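Local coordinates for putative transcription regulator (Lactobacillus plantarum WCFS1, PDB 3COL), which probably acts as a TetR-family transcription regulator, binding DNA through an N-terminal helix-turn-helix domain and working as a two-subunit assembly, at residues Val96-Leu101 against Ile163-Thr167; Ala18-Ile22 against Lys35-Val40. One frame throughout, in Å; residues are numbered along the deposited sequence.

Contact 1: Val96-Leu101 against Ile163-Thr167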
loop_
_atom_site.group_PDB
_atom_site.type_symbol
_atom_site.label_atom_id
_atom_site.label_comp_id
_atom_site.label_asym_id
_atom_site.label_seq_id
_atom_site.Cartn_x
_atom_site.Cartn_y
_atom_site.Cartn_z
ATOM N N VAL A 96 10.022 -3.431 -12.194
ATOM C CA VAL A 96 8.842 -2.874 -11.448
ATOM C C VAL A 96 9.041 -1.372 -11.222
ATOM O O VAL A 96 8.142 -0.572 -11.433
ATOM C CB VAL A 96 8.594 -3.623 -10.100
ATOM C CG1 VAL A 96 7.385 -2.995 -9.299
ATOM C CG2 VAL A 96 8.371 -5.102 -10.305
ATOM N N TYR A 97 10.246 -1.002 -10.811
ATOM C CA TYR A 97 10.648 0.389 -10.596
ATOM C C TYR A 97 10.487 1.250 -11.840
ATOM O O TYR A 97 9.796 2.279 -11.792
ATOM C CB TYR A 97 12.094 0.422 -10.075
ATOM C CG TYR A 97 12.691 1.777 -9.823
ATOM C CD1 TYR A 97 12.591 2.387 -8.570
ATOM C CD2 TYR A 97 13.402 2.446 -10.844
ATOM C CE1 TYR A 97 13.174 3.672 -8.340
ATOM C CE2 TYR A 97 13.997 3.711 -10.629
ATOM C CZ TYR A 97 13.874 4.315 -9.373
ATOM O OH TYR A 97 14.437 5.572 -9.167
ATOM N N ASP A 98 11.092 0.827 -12.954
ATOM C CA ASP A 98 10.962 1.581 -14.221
ATOM C C ASP A 98 9.505 1.652 -14.643
ATOM O O ASP A 98 9.020 2.734 -15.035
ATOM C CB ASP A 98 11.749 0.923 -15.357
ATOM C CG ASP A 98 13.268 1.000 -15.165
ATOM O OD1 ASP A 98 13.763 1.863 -14.406
ATOM O OD2 ASP A 98 13.962 0.199 -15.830
ATOM N N TYR A 99 8.834 0.494 -14.603
ATOM C CA TYR A 99 7.410 0.400 -14.955
ATOM C C TYR A 99 6.555 1.393 -14.179
ATOM O O TYR A 99 5.757 2.119 -14.758
ATOM C CB TYR A 99 6.825 -1.010 -14.765
ATOM C CG TYR A 99 5.333 -0.954 -14.985
ATOM C CD1 TYR A 99 4.811 -0.795 -16.280
ATOM C CD2 TYR A 99 4.443 -0.956 -13.913
ATOM C CE1 TYR A 99 3.463 -0.694 -16.485
ATOM C CE2 TYR A 99 3.083 -0.846 -14.117
ATOM C CZ TYR A 99 2.605 -0.719 -15.401
ATOM O OH TYR A 99 1.248 -0.604 -15.628
ATOM N N SER A 100 6.723 1.406 -12.858
ATOM C CA SER A 100 5.940 2.274 -12.016
ATOM C C SER A 100 6.169 3.767 -12.296
ATOM O O SER A 100 5.217 4.534 -12.349
ATOM C CB SER A 100 6.168 1.934 -10.532
ATOM O OG SER A 100 5.316 2.725 -9.689
ATOM N N LEU A 101 7.416 4.205 -12.435
ATOM C CA LEU A 101 7.671 5.623 -12.682
ATOM C C LEU A 101 7.133 6.090 -14.017
ATOM O O LEU A 101 6.797 7.273 -14.175
ATOM C CB LEU A 101 9.173 5.931 -12.611
ATOM C CG LEU A 101 9.854 5.702 -11.269
ATOM C CD1 LEU A 101 11.353 5.909 -11.363
ATOM C CD2 LEU A 101 9.285 6.694 -10.286
ATOM N N ILE A 163 8.259 1.016 -3.958
ATOM C CA ILE A 163 8.170 1.615 -5.274
ATOM C C ILE A 163 6.908 2.454 -5.419
ATOM O O ILE A 163 6.935 3.530 -6.009
ATOM C CB ILE A 163 8.305 0.539 -6.382
ATOM C CG1 ILE A 163 9.755 0.008 -6.391
ATOM C CG2 ILE A 163 7.856 1.089 -7.734
ATOM C CD1 ILE A 163 9.962 -1.298 -7.232
ATOM N N HIS A 164 5.791 1.974 -4.879
ATOM C CA HIS A 164 4.576 2.739 -5.000
ATOM C C HIS A 164 4.681 4.096 -4.281
ATOM O O HIS A 164 4.344 5.102 -4.862
ATOM C CB HIS A 164 3.370 1.935 -4.508
ATOM C CG HIS A 164 2.070 2.598 -4.793
ATOM N ND1 HIS A 164 0.954 2.407 -4.018
ATOM C CD2 HIS A 164 1.705 3.461 -5.767
ATOM C CE1 HIS A 164 -0.043 3.134 -4.496
ATOM N NE2 HIS A 164 0.389 3.782 -5.554
ATOM N N THR A 165 5.151 4.100 -3.031
ATOM C CA THR A 165 5.338 5.322 -2.237
ATOM C C THR A 165 6.268 6.310 -2.951
ATOM O O THR A 165 5.979 7.502 -3.045
ATOM C CB THR A 165 5.869 5.011 -0.823
ATOM O OG1 THR A 165 4.983 4.095 -0.152
ATOM C CG2 THR A 165 5.958 6.274 0.030
ATOM N N HIS A 166 7.373 5.800 -3.462
ATOM C CA HIS A 166 8.354 6.608 -4.183
ATOM C C HIS A 166 7.682 7.247 -5.414
ATOM O O HIS A 166 7.869 8.420 -5.688
ATOM C CB HIS A 166 9.548 5.696 -4.553
ATOM C CG HIS A 166 10.657 6.388 -5.298
ATOM N ND1 HIS A 166 11.260 7.546 -4.846
ATOM C CD2 HIS A 166 11.302 6.052 -6.440
ATOM C CE1 HIS A 166 12.216 7.903 -5.689
ATOM N NE2 HIS A 166 12.260 7.016 -6.666
ATOM N N THR A 167 6.866 6.465 -6.129
ATOM C CA THR A 167 6.156 6.957 -7.320
ATOM C C THR A 167 5.157 8.074 -7.004
ATOM O O THR A 167 5.155 9.093 -7.664
ATOM C CB THR A 167 5.416 5.815 -8.014
ATOM O OG1 THR A 167 6.388 4.800 -8.352
ATOM C CG2 THR A 167 4.695 6.330 -9.294
HETATM O O HOH W 1 14.115 7.957 -8.833
#
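I163 overlaps the near side of helix 85-102, its CD1 lying 3.7 Å from CG1 of V96 and 3.6 Å from N of Y97, while its CG2 rests 3.4 Å from CB of S100. The contact belongs to the all-helical C-terminal domain of a TetR-family regulator and joins helix 85-102 to helix 152-171. The two short segments run in roughly the same direction, crossing at -33°, with axes 9.6 Å apart at closest approach. Register advances by four residues, about one turn, on both helices: CA of Y97 faces CA of I163 at 6.0 Å, and CA of L101 faces CA of T167 at 5.7 Å. A buried polar pair lies at the second level. OG1 of T167 donates to O of I163 at 2.7 Å, and OG of S100 lies 2.7 Å from OG1 of T167, a hydrogen bond that the geometry leaves unsettled, so the threonine hydroxyl is tied to its own helix and probably to the partner helix. L107 of helix 106-117 packs on both S100 and I163, and H166 also touches L154 of the second subunit. The rings of Y97 and H166 meet rim to rim, centroids 5.8 Å apart and planes at 18°, without stacking. H166 ND1 is hydrogen-bonded to the hydroxyl of Y175; water 1 bridges the pair, 3.0 Å from NE2 of H166 and 2.4 Å from OH of Y97.

Contact 2: Ala18-Ile22 against Lys35-Val40; sequences AVAAI and KVAKRV
Both segments are regular alpha-helix (phi near -60°, psi near -45°; V40 -76/-29). Their axes cross at 113°, 9.5 Å apart at closest approach, and CA of A18 lies 5.8 Å from CA of V36. No hydrogen bond crosses; the contacts are van der Waals. K35 (chi1 -145°, chi2 t, chi3 m) lays its CD 4.1 Å from CD1 of I22 (chi1 m, chi2 t), its NZ salt-bridged to E26. V36 (chi1 t) sets its CG2 3.6 Å from CG2 of V19 and 3.7 Å from CD1 of I22. R39 (chi1 -87°, chi2 and chi3 t, chi4 -89°) brings NE to 3.3 Å from CG1 of I22 and NH1 to 3.6 Å from CB of A21, one guanidinium face over A21 CB and I22 N. V40 (chi1 t) finishes with CG2 3.6 Å from CB of A18. Both segments belong to the TetR-family DNA-binding region, where helix 33-40 probably opens the helix-turn-helix completed by helix 44-48. L57 of helix 54-67 packs on V19 and V36, while A37 touches Q44 and V47.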
loop_
_atom_site.group_PDB
_atom_site.type_symbol
_atom_site.label_atom_id
_atom_site.label_comp_id
_atom_site.label_asym_id
_atom_site.label_seq_id
_atom_site.Cartn_x
_atom_site.Cartn_y
_atom_site.Cartn_z
ATOM N N ALA A 18 -11.630 4.982 -19.195
ATOM C CA ALA A 18 -12.757 5.498 -18.385
ATOM C C ALA A 18 -12.927 4.776 -17.016
ATOM O O ALA A 18 -13.075 5.420 -15.987
ATOM C CB ALA A 18 -14.026 5.407 -19.175
ATOM N N VAL A 19 -12.899 3.439 -17.020
ATOM C CA VAL A 19 -12.930 2.634 -15.779
ATOM C C VAL A 19 -11.782 3.038 -14.859
ATOM O O VAL A 19 -11.982 3.196 -13.662
ATOM C CB VAL A 19 -12.857 1.091 -16.079
ATOM C CG1 VAL A 19 -12.757 0.236 -14.785
ATOM C CG2 VAL A 19 -14.074 0.644 -16.918
ATOM N N ALA A 20 -10.575 3.194 -15.415
ATOM C CA ALA A 20 -9.404 3.472 -14.617
ATOM C C ALA A 20 -9.519 4.845 -13.927
ATOM O O ALA A 20 -9.148 4.989 -12.750
ATOM C CB ALA A 20 -8.138 3.353 -15.468
ATOM N N ALA A 21 -10.051 5.835 -14.652
ATOM C CA ALA A 21 -10.323 7.169 -14.091
ATOM C C ALA A 21 -11.318 7.148 -12.943
ATOM O O ALA A 21 -11.122 7.803 -11.936
ATOM C CB ALA A 21 -10.801 8.150 -15.198
ATOM N N ILE A 22 -12.412 6.423 -13.120
ATOM C CA ILE A 22 -13.422 6.257 -12.062
ATOM C C ILE A 22 -12.820 5.591 -10.811
ATOM O O ILE A 22 -13.015 6.057 -9.673
ATOM C CB ILE A 22 -14.651 5.430 -12.577
ATOM C CG1 ILE A 22 -15.405 6.204 -13.666
ATOM C CG2 ILE A 22 -15.589 5.066 -11.407
ATOM C CD1 ILE A 22 -16.389 5.321 -14.482
ATOM N N LYS A 35 -22.022 4.996 -15.887
ATOM C CA LYS A 35 -20.988 6.003 -15.658
ATOM C C LYS A 35 -19.875 5.880 -16.719
ATOM O O LYS A 35 -19.375 6.891 -17.250
ATOM C CB LYS A 35 -20.428 5.820 -14.245
ATOM C CG LYS A 35 -20.046 7.104 -13.535
ATOM C CD LYS A 35 -19.384 6.805 -12.176
ATOM C CE LYS A 35 -20.429 6.723 -11.063
ATOM N NZ LYS A 35 -19.752 6.582 -9.728
ATOM N N VAL A 36 -19.490 4.654 -17.044
ATOM C CA VAL A 36 -18.419 4.427 -18.032
ATOM C C VAL A 36 -18.864 4.954 -19.393
ATOM O O VAL A 36 -18.125 5.676 -20.063
ATOM C CB VAL A 36 -17.980 2.902 -18.077
ATOM C CG1 VAL A 36 -17.236 2.529 -19.392
ATOM C CG2 VAL A 36 -17.145 2.574 -16.878
ATOM N N ALA A 37 -20.090 4.621 -19.783
ATOM C CA ALA A 37 -20.648 5.038 -21.051
ATOM C C ALA A 37 -20.721 6.561 -21.165
ATOM O O ALA A 37 -20.417 7.098 -22.219
ATOM C CB ALA A 37 -22.027 4.405 -21.262
ATOM N N LYS A 38 -21.133 7.240 -20.087
ATOM C CA LYS A 38 -21.208 8.701 -20.058
ATOM C C LYS A 38 -19.822 9.346 -20.241
ATOM O O LYS A 38 -19.663 10.290 -21.006
ATOM C CB LYS A 38 -21.884 9.185 -18.760
ATOM N N ARG A 39 -18.814 8.794 -19.573
ATOM C CA ARG A 39 -17.443 9.254 -19.742
ATOM C C ARG A 39 -16.885 9.106 -21.171
ATOM O O ARG A 39 -16.228 10.019 -21.682
ATOM C CB ARG A 39 -16.521 8.539 -18.759
ATOM C CG ARG A 39 -16.442 9.219 -17.412
ATOM C CD ARG A 39 -15.523 8.434 -16.489
ATOM N NE ARG A 39 -15.314 9.135 -15.224
ATOM C CZ ARG A 39 -14.352 10.023 -14.996
ATOM N NH1 ARG A 39 -13.486 10.364 -15.950
ATOM N NH2 ARG A 39 -14.268 10.570 -13.795
ATOM N N VAL A 40 -17.145 7.959 -21.792
ATOM C CA VAL A 40 -16.646 7.672 -23.131
ATOM C C VAL A 40 -17.460 8.436 -24.176
ATOM O O VAL A 40 -16.927 8.788 -25.221
ATOM C CB VAL A 40 -16.588 6.141 -23.430
ATOM C CG1 VAL A 40 -16.078 5.868 -24.841
ATOM C CG2 VAL A 40 -15.657 5.448 -22.438
#

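Overall arrangement
Contact 2 comes first along the chain and closes before contact 1 opens. Their centres are about 25 Å apart and their nearest atoms about 10 Å, so they do not touch; the centre of contact 2 lies about 21 Å from the chain centre, that of contact 1 about 9 Å. They share no helix. Helix 54-67 relates them: its L57 packs against contact 2, and just past its end I69 packs on V96 and Y99 of contact 1. This matches the TetR-family plan, a small N-terminal DNA-binding domain followed by a larger helical domain. Contact 2 belongs to the former, with no second-subunit neighbour, whereas contact 1 reaches the second subunit through T165 and H166.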